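Local coordinates for spore coat polysaccharide biosynthesis protein SpsE (Bacillus subtilis, PDB 1VLI) that takes part in spore coat polysaccharide biosynthesis, probably as a sialic acid synthase-family enzyme, and binds a zinc ion, at residues A[198-203]-A[304-309]. Residues are numbered along the deposited sequence; the frame is centred on the assembly and turned at random.
Sequences PAPPEY and TAIEGE
Tyr203 and Thr304 bring the two backbones nearest, with CA atoms 7.0 Å apart, and no hydrogen bond joins the segments. Residues 198-203, in the loop between strand 188-193 and helix 208-215, close into a 3-10 turn at 201-203, Tyr203 N bonding Pro200 O; residues 304-309 make a tight turn held by Gly308 N to Thr304 O. Ile306 carries the contact. Its CG1 stands over the centre of the Tyr203 ring, 3.8 Å from the centroid and 8° off the normal, a CH-pi contact. CG2 lies 3.6 Å from Tyr203 CZ at the phenol end, while CD1 lies 3.6 Å from Tyr203 CD2 and meets Pro200 CD tip to tip. Within 304-309, Glu307 OE1 takes Thr304 N on its anti lone pair and Thr304 OG1 from above the carboxylate plane, bracing the turn that presents Ile306. An alanine in place of Tyr203 would probably leave the Ile306 side chain without the ring face it packs on and open a gap between the loops. Ala199 bonds through its backbone to the zinc ligand His226, and the Ile306 side chain is about 13 Å from the zinc ion. The union of this TIM-barrel loop with the segment following helix 293-296 is thus apolar, resting on shape and dispersion.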
loop_
_atom_site.group_PDB
_atom_site.type_symbol
_atom_site.label_atom_id
_atom_site.label_comp_id
_atom_site.label_asym_id
_atom_site.label_seq_id
_atom_site.Cartn_x
_atom_site.Cartn_y
_atom_site.Cartn_z
ATOM N N PRO A 198 13.388 4.514 9.085
ATOM C CA PRO A 198 12.292 4.896 9.969
ATOM C C PRO A 198 11.958 6.397 9.867
ATOM O O PRO A 198 12.776 7.196 9.376
ATOM C CB PRO A 198 12.836 4.557 11.360
ATOM C CG PRO A 198 14.300 4.771 11.229
ATOM C CD PRO A 198 14.656 4.370 9.820
ATOM N N ALA A 199 10.762 6.752 10.332
ATOM C CA ALA A 199 10.268 8.107 10.245
ATOM C C ALA A 199 10.346 8.749 11.625
ATOM O O ALA A 199 9.687 8.290 12.560
ATOM C CB ALA A 199 8.845 8.105 9.737
ATOM N N PRO A 200 11.155 9.801 11.767
ATOM C CA PRO A 200 11.245 10.525 13.040
ATOM C C PRO A 200 9.855 11.038 13.452
ATOM O O PRO A 200 9.078 11.434 12.577
ATOM C CB PRO A 200 12.179 11.698 12.717
ATOM C CG PRO A 200 12.925 11.303 11.498
ATOM C CD PRO A 200 12.028 10.384 10.726
ATOM N N PRO A 201 9.544 11.031 14.748
ATOM C CA PRO A 201 8.252 11.523 15.257
ATOM C C PRO A 201 7.733 12.868 14.670
ATOM O O PRO A 201 6.525 12.994 14.444
ATOM C CB PRO A 201 8.511 11.684 16.766
ATOM C CG PRO A 201 9.564 10.711 17.075
ATOM C CD PRO A 201 10.415 10.561 15.838
ATOM N N GLU A 202 8.632 13.844 14.461
ATOM C CA GLU A 202 8.290 15.195 13.955
ATOM C C GLU A 202 7.602 15.131 12.598
ATOM O O GLU A 202 6.903 16.078 12.205
ATOM C CB GLU A 202 9.535 16.078 13.791
ATOM C CG GLU A 202 10.583 15.964 14.888
ATOM C CD GLU A 202 11.543 14.801 14.680
ATOM O OE1 GLU A 202 12.189 14.743 13.613
ATOM O OE2 GLU A 202 11.662 13.953 15.594
ATOM N N TYR A 203 7.819 14.020 11.887
ATOM C CA TYR A 203 7.303 13.852 10.538
ATOM C C TYR A 203 5.979 13.094 10.441
ATOM O O TYR A 203 5.485 12.843 9.336
ATOM C CB TYR A 203 8.360 13.226 9.622
ATOM C CG TYR A 203 9.561 14.117 9.420
ATOM C CD1 TYR A 203 9.486 15.265 8.610
ATOM C CD2 TYR A 203 10.772 13.836 10.061
ATOM C CE1 TYR A 203 10.598 16.095 8.435
ATOM C CE2 TYR A 203 11.888 14.655 9.887
ATOM C CZ TYR A 203 11.793 15.777 9.077
ATOM O OH TYR A 203 12.899 16.574 8.915
ATOM N N THR A 304 6.577 15.194 2.711
ATOM C CA THR A 304 7.402 15.787 3.785
ATOM C C THR A 304 8.776 16.291 3.295
ATOM O O THR A 304 9.177 16.026 2.151
ATOM C CB THR A 304 7.559 14.833 5.022
ATOM O OG1 THR A 304 8.082 13.564 4.604
ATOM C CG2 THR A 304 6.200 14.497 5.669
ATOM N N ALA A 305 9.471 17.037 4.163
ATOM C CA ALA A 305 10.856 17.461 3.915
ATOM C C ALA A 305 11.813 16.278 3.657
ATOM O O ALA A 305 12.731 16.412 2.846
ATOM C CB ALA A 305 11.368 18.353 5.055
ATOM N N ILE A 306 11.577 15.132 4.325
ATOM C CA ILE A 306 12.383 13.883 4.165
ATOM C C ILE A 306 11.895 12.895 3.074
ATOM O O ILE A 306 12.559 11.886 2.795
ATOM C CB ILE A 306 12.580 13.123 5.529
ATOM C CG1 ILE A 306 11.227 12.767 6.158
ATOM C CG2 ILE A 306 13.500 13.913 6.476
ATOM C CD1 ILE A 306 11.283 11.664 7.189
ATOM N N GLU A 307 10.736 13.180 2.478
ATOM C CA GLU A 307 10.268 12.463 1.281
ATOM C C GLU A 307 10.597 13.271 -0.002
ATOM O O GLU A 307 11.271 12.765 -0.900
ATOM C CB GLU A 307 8.765 12.116 1.384
ATOM C CG GLU A 307 8.405 11.056 2.433
ATOM C CD GLU A 307 6.944 11.124 2.897
ATOM O OE1 GLU A 307 6.425 12.227 3.187
ATOM O OE2 GLU A 307 6.302 10.064 2.989
ATOM N N GLY A 308 10.124 14.518 -0.067
ATOM C CA GLY A 308 10.504 15.473 -1.119
ATOM C C GLY A 308 9.973 15.222 -2.526
ATOM O O GLY A 308 10.708 14.719 -3.386
ATOM N N GLU A 309 8.713 15.612 -2.757
ATOM C CA GLU A 309 7.974 15.461 -4.046
ATOM C C GLU A 309 8.145 14.116 -4.784
ATOM O O GLU A 309 8.536 14.059 -5.964
ATOM C CB GLU A 309 8.181 16.669 -4.978
ATOM C CG GLU A 309 9.584 16.813 -5.540
ATOM C CD GLU A 309 9.764 18.091 -6.324
ATOM O OE1 GLU A 309 9.381 19.169 -5.805
ATOM O OE2 GLU A 309 10.297 18.017 -7.454
#